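Long-range contacts in N-methyltransferase (Streptoalloteichus sp. ATCC 53650, PDB 5BSZ), which probably transfers a methyl group from S-adenosylmethionine to the nitrogen of an amino sugar on the way to kedarcidin: residues R26-A31 with G59-H64; D101-R106 with A135-V140; V143-P148 with R238-G243; V184-A189 with V205-L210. One frame throughout, in Å; residues are numbered along the deposited sequence. Where two conformers were deposited one is given.

How the contacts relate
Contacts 1, 2 and 3 belong to the Rossmann-like methyltransferase part of the chain, and contact 4 to the separate antiparallel sheet. Contact 1 borders S-adenosyl-L-homocysteine through His61. The centre of contact 3 lies about 17 Å from that of contact 1; its Asp147 side chain comes within about 6 Å of the ligand. Contacts 2 and 3 touch, Leu138 CD1 packing 3.8 Å from Leu144 CB. Contact 4 falls, in sequence, between the two segments of contact 3. Its centre is about 21 Å from that of contact 3 and about 22 Å from that of contact 1. The thymidine pocket takes His187 from a strand of contact 4 and Arg238 of contact 3 from the loop before strand 240-245.

Contact 1. Residues R26-A31 with G59-H64; sequences RGKDFA and GEHLAH. With SAH (S-adenosyl-L-homocysteine), chain B.
Phe30 meets His61 where helices 30-44 and 60-65 begin, beside the S-adenosyl-L-homocysteine site of a Rossmann-like methyltransferase domain. The tight part is built round the Phe30 ring. Its edge points at the face of His61 in a T-shaped pair, the Phe30 and His61 ring centroids 4.7 Å apart and the planes at 61°. Phe30 CD1 stands over the centre of the imidazole, 3.4 Å above its plane. Glu60 has CG anti to its backbone N (chi1 -176°). This lays Glu60 CG over one face of the Phe30 ring as a CH-pi contact, 3.7 Å from the centroid. Lys28 CG packs near the rim of the opposite face. The polar ends find partners outside the two segments: Glu33 is hydrogen-bonded to His61 NE2 and forms a salt bridge with Lys28 NZ, and Glu60 pairs with Lys88.

The other side is looser. There the exposed Ala31 lies against one face of the His64 ring, with Ala31 CB 3.9 Å from His64 CE1. No hydrogen bond crosses between the segments. An alanine in place of His61 would probably leave the edge of Phe30 without its facing ring, deprive Glu33 of a partner and open a gap beside the ligand. In the deposited structure His61 CE1 lies 3.2 Å from atom O of the ligand.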
# COMPACT_ATOMS: atom_id res chain seq x y z
N ARG A 26 13.35 -3.14 22.59
CA ARG A 26 12.73 -3.98 23.61
C ARG A 26 13.66 -5.05 24.18
O ARG A 26 13.74 -5.21 25.41
CB ARG A 26 11.40 -4.55 23.09
CG ARG A 26 10.23 -3.61 23.35
CD ARG A 26 9.04 -3.93 22.46
NE ARG A 26 8.96 -5.35 22.14
CZ ARG A 26 8.51 -6.28 22.97
NH1 ARG A 26 8.11 -5.95 24.19
NH2 ARG A 26 8.46 -7.55 22.58
N GLY A 27 14.38 -5.77 23.32
CA GLY A 27 15.37 -6.76 23.77
C GLY A 27 16.78 -6.20 23.88
O GLY A 27 17.74 -6.95 24.09
N LYS A 28 16.90 -4.88 23.75
CA LYS A 28 18.19 -4.22 23.70
C LYS A 28 18.69 -3.92 25.09
O LYS A 28 17.96 -3.37 25.91
CB LYS A 28 18.06 -2.92 22.92
CG LYS A 28 19.38 -2.17 22.81
CD LYS A 28 19.30 -1.20 21.65
CE LYS A 28 20.58 -0.41 21.54
NZ LYS A 28 21.61 -1.20 20.81
N ASP A 29 19.97 -4.22 25.33
CA ASP A 29 20.55 -4.04 26.65
C ASP A 29 21.27 -2.69 26.74
O ASP A 29 22.49 -2.55 26.51
CB ASP A 29 21.49 -5.19 26.95
CG ASP A 29 21.79 -5.31 28.40
OD1 ASP A 29 22.30 -6.38 28.77
OD2 ASP A 29 21.52 -4.37 29.18
N PHE A 30 20.48 -1.67 27.05
CA PHE A 30 21.01 -0.32 27.08
C PHE A 30 22.06 -0.26 28.16
O PHE A 30 23.12 0.34 28.00
CB PHE A 30 19.86 0.65 27.32
CG PHE A 30 19.08 0.93 26.08
CD1 PHE A 30 19.53 1.89 25.18
CD2 PHE A 30 17.92 0.25 25.81
CE1 PHE A 30 18.82 2.15 24.01
CE2 PHE A 30 17.20 0.51 24.66
CZ PHE A 30 17.67 1.45 23.74
N ALA A 31 21.78 -0.96 29.26
CA ALA A 31 22.68 -1.03 30.40
C ALA A 31 24.06 -1.59 30.06
O ALA A 31 25.08 -0.96 30.40
CB ALA A 31 22.02 -1.82 31.53
N GLY A 59 17.45 8.83 23.86
CA GLY A 59 18.20 9.25 25.04
C GLY A 59 18.34 8.19 26.12
O GLY A 59 18.79 8.45 27.24
N GLU A 60 18.00 6.95 25.77
CA GLU A 60 18.06 5.92 26.77
C GLU A 60 19.46 5.55 27.25
O GLU A 60 19.65 5.29 28.45
CB GLU A 60 17.26 4.71 26.32
CG GLU A 60 17.24 3.66 27.40
CD GLU A 60 16.07 3.86 28.35
OE1 GLU A 60 15.86 2.95 29.18
OE2 GLU A 60 15.36 4.88 28.23
N HIS A 61 20.45 5.51 26.35
CA HIS A 61 21.80 5.30 26.81
C HIS A 61 22.21 6.46 27.75
O HIS A 61 22.87 6.25 28.76
CB HIS A 61 22.82 5.22 25.67
CG HIS A 61 22.72 3.97 24.84
ND1 HIS A 61 22.11 3.94 23.60
CD2 HIS A 61 23.20 2.72 25.05
CE1 HIS A 61 22.19 2.71 23.11
NE2 HIS A 61 22.88 1.96 23.95
N LEU A 62 21.88 7.69 27.38
CA LEU A 62 22.22 8.83 28.24
C LEU A 62 21.63 8.70 29.66
O LEU A 62 22.26 9.09 30.66
CB LEU A 62 21.76 10.16 27.57
CG LEU A 62 22.65 10.74 26.49
CD1 LEU A 62 21.95 11.91 25.79
CD2 LEU A 62 23.95 11.15 27.15
N ALA A 63 20.43 8.13 29.75
CA ALA A 63 19.77 7.93 31.04
C ALA A 63 20.58 6.99 31.91
O ALA A 63 20.67 7.20 33.13
CB ALA A 63 18.33 7.45 30.85
N HIS A 64 21.23 6.00 31.30
CA HIS A 64 22.25 5.25 32.04
C HIS A 64 23.54 5.98 32.30
O HIS A 64 24.12 5.90 33.39
CB HIS A 64 22.54 3.89 31.39
CG HIS A 64 21.32 3.02 31.32
ND1 HIS A 64 21.06 2.04 32.24
CD2 HIS A 64 20.27 3.02 30.47
CE1 HIS A 64 19.92 1.44 31.95
NE2 HIS A 64 19.42 2.02 30.88
N SAH B . 22.41 5.75 19.22
CA SAH B . 20.93 5.46 19.33
CB SAH B . 20.13 5.74 18.04
CG SAH B . 19.66 4.62 17.14
SD SAH B . 18.72 5.03 15.71
C SAH B . 20.85 4.08 19.91
O SAH B . 21.81 3.33 20.04
OXT SAH B . 19.82 3.73 20.42
C5' SAH B . 19.75 6.09 14.73
C4' SAH B . 19.47 7.56 15.10
O4' SAH B . 20.35 8.44 14.36
C3' SAH B . 18.07 8.03 14.72
O3' SAH B . 17.45 8.51 15.90
C2' SAH B . 18.21 9.18 13.73
O2' SAH B . 17.24 10.23 13.95
C1' SAH B . 19.64 9.60 13.97
N9 SAH B . 20.31 10.22 12.81
C8 SAH B . 20.25 9.84 11.50
N7 SAH B . 20.98 10.67 10.73
C5 SAH B . 21.49 11.62 11.57
C6 SAH B . 22.33 12.80 11.39
N6 SAH B . 22.73 13.05 10.13
N1 SAH B . 22.66 13.50 12.50
C2 SAH B . 22.19 13.20 13.72
N3 SAH B . 21.41 12.13 13.97
C4 SAH B . 21.05 11.33 12.95

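Contact 2. Residues D101-R106 with A135-V140; sequences DFDLGR and ARHLPV
Arg136 meets Asp101 and Asp103 across this contact, while His137 meets Phe102 and Leu104. The charged part is a salt-bridge network of Arg136 with Asp101 and Asp103. Arg136 NE donates to Asp103 OD1 at 3.0 Å. The Asp103 carboxylate lies 23° from the guanidinium plane, and a second, weak bond joins Arg136 NH2 to Asp103 OD2. Arg136 NH2 also reaches Asp101 OD2, at 3.1 Å, on the anti side of a carboxylate turned steeply (73°) from the guanidinium.

Hydrogen bonds to backbone atoms add to this. Arg136 NH2 donates to Phe102 O at 3.1 Å, coming from above the carbonyl plane. The Leu104 N-H points at His137 NE2, 3.0 Å away and in the ring plane. His137 ND1 bonds to Ala133 O, which is consistent with a neutral imidazole protonated on ND1. A water donates to both Arg106 O and Arg136 O and sits over one face of the His137 ring.

The ring contact is on the opposite face. Phe102 lies there nearly parallel but slid aside, so the rings barely overlap; their closest spacing is doubtful. An alanine at Arg136 would probably leave the carboxylates of Asp101 and Asp103 close together without the positive charge between them.

The 135-138 backbone forms a type I beta turn. Both segments are loops of a Rossmann-like domain that lead into its neighbouring parallel strands, 110-113 and 143-146.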
# COMPACT_ATOMS: atom_id res chain seq x y z
N ASP A 101 28.33 17.39 10.57
CA ASP A 101 28.97 18.69 10.71
C ASP A 101 28.16 19.51 11.73
O ASP A 101 27.04 19.98 11.44
CB ASP A 101 29.02 19.35 9.33
CG ASP A 101 29.75 20.70 9.38
OD1 ASP A 101 29.18 21.71 8.95
OD2 ASP A 101 30.81 20.74 10.01
N PHE A 102 28.61 19.46 12.97
CA PHE A 102 27.95 20.16 14.07
C PHE A 102 29.08 20.79 14.93
O PHE A 102 30.26 20.40 14.84
CB PHE A 102 27.06 19.22 14.91
CG PHE A 102 27.82 18.18 15.70
CD1 PHE A 102 28.16 16.96 15.14
CD2 PHE A 102 28.18 18.43 17.02
CE1 PHE A 102 28.91 16.03 15.85
CE2 PHE A 102 28.92 17.51 17.73
CZ PHE A 102 29.28 16.30 17.16
N ASP A 103 28.71 21.75 15.75
CA ASP A 103 29.67 22.44 16.64
C ASP A 103 28.83 23.04 17.76
O ASP A 103 27.93 23.83 17.54
CB ASP A 103 30.40 23.53 15.85
CG ASP A 103 31.59 22.96 15.11
OD1 ASP A 103 32.55 22.53 15.80
OD2 ASP A 103 31.56 22.92 13.86
N LEU A 104 29.12 22.59 18.96
CA LEU A 104 28.35 22.92 20.14
C LEU A 104 29.11 24.01 20.94
O LEU A 104 28.59 24.43 21.94
CB LEU A 104 28.27 21.67 21.01
CG LEU A 104 27.58 20.47 20.36
CD1 LEU A 104 27.33 19.40 21.40
CD2 LEU A 104 26.24 20.84 19.73
N GLY A 105 30.33 24.39 20.57
CA GLY A 105 31.07 25.45 21.27
C GLY A 105 31.62 25.03 22.63
O GLY A 105 31.84 25.88 23.45
N ARG A 106 31.78 23.73 22.88
CA ARG A 106 32.40 23.18 24.09
C ARG A 106 32.98 21.82 23.77
O ARG A 106 32.68 21.21 22.70
CB ARG A 106 31.41 23.03 25.25
CG ARG A 106 30.30 21.99 24.92
CD ARG A 106 29.59 21.55 26.21
NE ARG A 106 30.49 20.85 27.10
CZ ARG A 106 30.14 20.39 28.28
NH1 ARG A 106 28.94 20.66 28.76
NH2 ARG A 106 31.05 19.77 29.01
N ALA A 135 35.60 14.47 17.22
CA ALA A 135 36.93 14.73 17.79
C ALA A 135 37.16 16.19 18.19
O ALA A 135 37.86 16.44 19.18
CB ALA A 135 38.01 14.29 16.79
N ARG A 136 36.59 17.16 17.48
CA ARG A 136 36.74 18.53 17.94
C ARG A 136 35.87 18.90 19.12
O ARG A 136 35.92 20.05 19.57
CB ARG A 136 36.55 19.53 16.83
CG ARG A 136 35.20 19.58 16.21
CD ARG A 136 35.34 20.24 14.84
NE ARG A 136 34.03 20.40 14.24
CZ ARG A 136 33.65 19.97 13.03
NH1 ARG A 136 34.51 19.37 12.19
NH2 ARG A 136 32.39 20.16 12.66
N HIS A 137 35.05 17.97 19.60
CA HIS A 137 34.39 18.20 20.87
C HIS A 137 35.08 17.52 22.02
O HIS A 137 34.45 17.29 23.06
CB HIS A 137 32.94 17.73 20.81
CG HIS A 137 32.13 18.60 19.91
ND1 HIS A 137 32.15 18.48 18.53
CD2 HIS A 137 31.35 19.66 20.20
CE1 HIS A 137 31.36 19.41 18.02
NE2 HIS A 137 30.88 20.14 19.01
N LEU A 138 36.35 17.18 21.81
CA LEU A 138 37.16 16.58 22.86
C LEU A 138 38.37 17.44 23.21
O LEU A 138 38.96 18.04 22.31
CB LEU A 138 37.76 15.24 22.40
CG LEU A 138 36.77 14.11 22.13
CD1 LEU A 138 37.46 12.92 21.50
CD2 LEU A 138 36.10 13.72 23.40
N PRO A 139 38.77 17.45 24.49
CA PRO A 139 40.07 18.05 24.80
C PRO A 139 41.20 17.05 24.51
O PRO A 139 40.94 15.90 24.15
CB PRO A 139 39.99 18.25 26.29
CG PRO A 139 39.28 17.03 26.73
CD PRO A 139 38.16 16.88 25.70
N VAL A 140 42.45 17.45 24.72
CA VAL A 140 43.56 16.50 24.64
C VAL A 140 43.33 15.47 25.71
O VAL A 140 42.92 15.79 26.82
CB VAL A 140 44.94 17.18 24.82
CG1 VAL A 140 46.04 16.13 25.00
CG2 VAL A 140 45.24 18.03 23.60
O HOH W 1 34.10 22.02 20.09

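Contact 3. Residues V143-P148 with R238-G243; sequences VLVIDP and RGLFVG
The first torsions of Asp147 and Arg238 set CG: anti to the backbone N in Asp147 (chi1 -179°), between backbone N and carbonyl carbon in Arg238 (chi1 54°), whose NE is placed by a bend at chi3. Arg238 NH2 forms a salt bridge with Asp147 OD1 at 2.9 Å, approaching from above the carboxylate plane. A water accepts from Arg238 NE and donates to Asp147 OD1, 2.6 Å away, and to Gly239 O. Pro148 O lies over one face of the guanidinium, at an angle too poor for a hydrogen bond. Asp147 OD2 bonds to Thr115 N, and Thr115 binds S-adenosyl-L-homocysteine; Arg238 belongs to the thymidine pocket.

Behind them run strands 143-146 and 240-243, antiparallel neighbours at 163°. They belong to the mixed sheet of strand order 3-2-1-4-5-7-6, with the antiparallel seventh strand characteristic of class I methyltransferases. Leu144 with Gly243 and Ile146 with Phe241 are hydrogen-bonded pairs; Leu144 N to Gly243 O and Ile146 N to Phe241 O are both 2.8 Å. Val145 with Val242 is the non-hydrogen-bonded pair between them. Their side chains share one face of the sheet, toward helix 30-44, and Val143 CG1 touches Val242 CG1 at 3.6 Å. On the other face Leu144 and Ile146 pack on helix 124-135, and Phe241 on helix 213-222. Pro148 CG meets the edge of the Phe241 ring, 3.7 Å from Phe241 CE2.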
# COMPACT_ATOMS: atom_id res chain seq x y z
N VAL A 143 38.25 10.94 25.04
CA VAL A 143 37.97 9.60 24.47
C VAL A 143 36.76 9.60 23.53
O VAL A 143 35.64 10.02 23.89
CB VAL A 143 37.73 8.58 25.57
CG1 VAL A 143 37.72 7.15 25.05
CG2 VAL A 143 38.78 8.69 26.70
N LEU A 144 37.00 9.08 22.34
CA LEU A 144 35.99 9.00 21.30
C LEU A 144 35.67 7.51 21.14
O LEU A 144 36.58 6.68 20.94
CB LEU A 144 36.51 9.60 20.01
CG LEU A 144 35.48 10.07 18.99
CD1 LEU A 144 36.26 10.75 17.87
CD2 LEU A 144 34.63 8.95 18.43
N VAL A 145 34.42 7.17 21.38
CA VAL A 145 33.96 5.76 21.32
C VAL A 145 32.93 5.56 20.21
O VAL A 145 31.80 6.10 20.23
CB VAL A 145 33.35 5.30 22.65
CG1 VAL A 145 32.99 3.85 22.68
CG2 VAL A 145 34.24 5.61 23.85
N ILE A 146 33.29 4.72 19.26
CA ILE A 146 32.38 4.36 18.13
C ILE A 146 32.01 2.89 18.20
O ILE A 146 32.90 2.02 18.27
CB ILE A 146 33.07 4.63 16.80
CG1 ILE A 146 33.41 6.11 16.68
CG2 ILE A 146 32.19 4.16 15.64
CD1 ILE A 146 34.31 6.42 15.51
N ASP A 147 30.71 2.65 18.32
CA ASP A 147 30.11 1.33 18.18
C ASP A 147 29.78 1.19 16.69
O ASP A 147 28.77 1.71 16.21
CB ASP A 147 28.85 1.22 19.04
CG ASP A 147 28.18 -0.17 18.97
OD1 ASP A 147 28.81 -1.12 18.43
OD2 ASP A 147 27.00 -0.28 19.41
N PRO A 148 30.68 0.57 15.93
CA PRO A 148 30.58 0.55 14.48
C PRO A 148 29.42 -0.32 14.03
O PRO A 148 28.91 -1.13 14.80
CB PRO A 148 31.93 -0.08 14.06
CG PRO A 148 32.18 -1.06 15.13
CD PRO A 148 31.72 -0.36 16.40
N ARG A 238 32.43 -7.59 16.20
CA ARG A 238 32.77 -6.24 15.76
C ARG A 238 33.48 -5.31 16.68
O ARG A 238 34.23 -4.48 16.21
CB ARG A 238 31.61 -5.48 15.11
CG ARG A 238 30.36 -5.38 15.88
CD ARG A 238 29.35 -4.60 15.01
NE ARG A 238 28.59 -3.81 16.00
CZ ARG A 238 27.33 -3.42 15.91
NH1 ARG A 238 26.58 -3.76 14.88
NH2 ARG A 238 26.85 -2.62 16.87
N GLY A 239 33.23 -5.41 17.96
CA GLY A 239 34.06 -4.64 18.85
C GLY A 239 33.73 -3.16 18.87
O GLY A 239 32.61 -2.75 18.48
N LEU A 240 34.68 -2.38 19.39
CA LEU A 240 34.52 -0.94 19.41
C LEU A 240 35.74 -0.32 18.83
O LEU A 240 36.85 -0.83 19.04
CB LEU A 240 34.30 -0.45 20.84
CG LEU A 240 33.05 -0.84 21.58
CD1 LEU A 240 33.10 -0.19 22.96
CD2 LEU A 240 31.74 -0.41 20.91
N PHE A 241 35.57 0.81 18.13
CA PHE A 241 36.69 1.65 17.77
C PHE A 241 36.79 2.84 18.70
O PHE A 241 35.79 3.54 18.95
CB PHE A 241 36.61 2.10 16.32
CG PHE A 241 36.71 0.97 15.35
CD1 PHE A 241 37.95 0.40 15.04
CD2 PHE A 241 35.58 0.39 14.82
CE1 PHE A 241 38.02 -0.67 14.16
CE2 PHE A 241 35.64 -0.69 13.97
CZ PHE A 241 36.86 -1.22 13.63
N VAL A 242 37.98 3.00 19.27
CA VAL A 242 38.22 4.06 20.28
C VAL A 242 39.40 4.90 19.87
O VAL A 242 40.37 4.38 19.31
CB VAL A 242 38.45 3.48 21.68
CG1 VAL A 242 38.70 4.58 22.71
CG2 VAL A 242 37.24 2.66 22.12
N GLY A 243 39.30 6.20 20.13
CA GLY A 243 40.37 7.13 19.84
C GLY A 243 40.59 8.03 21.04
O GLY A 243 39.63 8.44 21.73
O HOH W 2 29.97 -3.41 18.53

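Contact 4. Residues V184-A189 with V205-L210; sequences VSRHEA and VQDLTL. With EDO (1,2-ethanediol), chain C.
Arg186 and Asp207 face each other across a beta hairpin, strands 184-195 and 198-209 of an antiparallel four-stranded sheet. The path of Arg186 can be traced outward. Its CB lies 3.4 Å from Asp207 OD1. CG packs on Val205, with Arg186 CG 3.6 Å from Val205 CG1, and CD stays near the same methyl. A bend at chi3 (-71°) turns NE to Asp207. Arg186 NE then donates to Asp207 OD1 at 2.7 Å, and Arg186 NH2 to Asp207 OD2 at 2.8 Å. Both bonds are almost straight and use syn lone pairs. The guanidinium and carboxylate are within 5° of coplanar, so this side-on, two-bond salt bridge fixes the turn of the two planes against each other.

At the tip, Arg186 NH1 leaves the hairpin to bond with Asp13 of the fourth subunit and Met3 O of the third. Val205 pairs with a strand of the second subunit, so the sheet continues across the interface. A molecule of 1,2-ethanediol, probably from crystallisation, donates from O1 to Asp207 OD2.

The backbones bond at Ser185 with Leu208 and at His187 with Gln206, in both directions. Arg186 with Asp207 is a non-hydrogen-bonded pair. Ser185, His187 and Leu208 project from the opposite face to Arg186. His187 touches thymidine, and Ser185 OG also bonds to Trp149. Ser185 OG and His187 NE2 share a hydrogen bond of 2.9 Å, with Ser185 OG in the plane of the ring. Leu208 CD1 approaches the same nitrogen, His187 NE2, at 4.0 Å.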
# COMPACT_ATOMS: atom_id res chain seq x y z
N VAL A 184 26.69 -1.65 0.98
CA VAL A 184 25.55 -1.17 1.77
C VAL A 184 24.71 -2.31 2.29
O VAL A 184 24.55 -3.33 1.62
CB VAL A 184 24.74 -0.15 0.90
CG1 VAL A 184 23.27 0.02 1.28
CG2 VAL A 184 25.48 1.14 0.88
N SER A 185 24.27 -2.26 3.54
CA SER A 185 23.20 -3.16 3.99
C SER A 185 21.88 -2.36 3.96
O SER A 185 21.83 -1.19 4.32
CB SER A 185 23.48 -3.75 5.36
OG SER A 185 23.69 -2.76 6.38
N ARG A 186 20.86 -2.96 3.37
CA ARG A 186 19.56 -2.38 3.23
C ARG A 186 18.58 -3.07 4.13
O ARG A 186 18.41 -4.30 4.09
CB ARG A 186 19.09 -2.48 1.78
CG ARG A 186 17.71 -1.90 1.53
CD ARG A 186 17.57 -1.51 0.07
NE ARG A 186 18.38 -0.32 -0.27
CZ ARG A 186 18.44 0.22 -1.47
NH1 ARG A 186 17.74 -0.31 -2.46
NH2 ARG A 186 19.10 1.33 -1.66
N HIS A 187 17.96 -2.27 4.97
CA HIS A 187 17.12 -2.77 6.06
C HIS A 187 15.65 -2.42 5.84
O HIS A 187 15.27 -1.24 5.70
CB HIS A 187 17.63 -2.17 7.41
CG HIS A 187 19.02 -2.60 7.70
ND1 HIS A 187 19.32 -3.67 8.52
CD2 HIS A 187 20.21 -2.16 7.21
CE1 HIS A 187 20.62 -3.86 8.52
NE2 HIS A 187 21.18 -2.97 7.73
N GLU A 188 14.80 -3.44 5.75
CA GLU A 188 13.35 -3.19 5.62
C GLU A 188 12.63 -3.56 6.90
O GLU A 188 12.86 -4.66 7.43
CB GLU A 188 12.79 -4.08 4.56
CG GLU A 188 13.21 -3.81 3.17
CD GLU A 188 12.93 -4.98 2.25
OE1 GLU A 188 13.63 -6.02 2.34
OE2 GLU A 188 12.00 -4.83 1.42
N ALA A 189 11.80 -2.66 7.41
CA ALA A 189 11.01 -2.91 8.62
C ALA A 189 9.54 -2.62 8.28
O ALA A 189 9.24 -1.57 7.74
CB ALA A 189 11.45 -1.98 9.76
N VAL A 205 12.55 1.74 4.82
CA VAL A 205 13.71 1.16 4.19
C VAL A 205 14.88 2.12 4.45
O VAL A 205 14.80 3.31 4.18
CB VAL A 205 13.57 0.94 2.69
CG1 VAL A 205 14.76 0.13 2.18
CG2 VAL A 205 12.32 0.19 2.35
N GLN A 206 15.95 1.57 5.01
CA GLN A 206 17.11 2.38 5.34
C GLN A 206 18.39 1.61 5.00
O GLN A 206 18.48 0.40 5.19
CB GLN A 206 17.07 2.87 6.80
CG GLN A 206 17.73 1.98 7.85
CD GLN A 206 17.58 2.47 9.29
OE1 GLN A 206 16.54 2.28 9.93
NE2 GLN A 206 18.64 3.05 9.83
N ASP A 207 19.35 2.36 4.49
CA ASP A 207 20.68 1.87 4.14
C ASP A 207 21.69 2.25 5.23
O ASP A 207 21.63 3.36 5.78
CB ASP A 207 21.08 2.49 2.81
CG ASP A 207 20.34 1.91 1.58
OD1 ASP A 207 19.81 0.81 1.71
OD2 ASP A 207 20.42 2.53 0.49
N LEU A 208 22.65 1.36 5.49
CA LEU A 208 23.86 1.64 6.24
C LEU A 208 25.08 1.15 5.47
O LEU A 208 25.02 0.07 4.84
CB LEU A 208 23.77 0.88 7.56
CG LEU A 208 22.65 1.29 8.55
CD1 LEU A 208 22.49 0.30 9.66
CD2 LEU A 208 22.93 2.68 9.12
N THR A 209 26.16 1.93 5.49
CA THR A 209 27.38 1.53 4.78
C THR A 209 28.16 0.46 5.56
O THR A 209 28.29 0.57 6.77
CB THR A 209 28.26 2.75 4.56
OG1 THR A 209 27.45 3.70 3.93
CG2 THR A 209 29.48 2.41 3.69
N LEU A 210 28.68 -0.55 4.87
CA LEU A 210 29.56 -1.52 5.43
C LEU A 210 31.02 -1.09 5.27
O LEU A 210 31.57 -1.16 4.15
CB LEU A 210 29.30 -2.88 4.77
CG LEU A 210 27.86 -3.40 4.83
CD1 LEU A 210 27.61 -4.58 3.87
CD2 LEU A 210 27.55 -3.78 6.26
C1 EDO C . 17.08 4.43 0.20
O1 EDO C . 18.48 4.65 0.51
C2 EDO C . 16.71 4.52 -1.29
O2 EDO C . 17.70 5.09 -2.17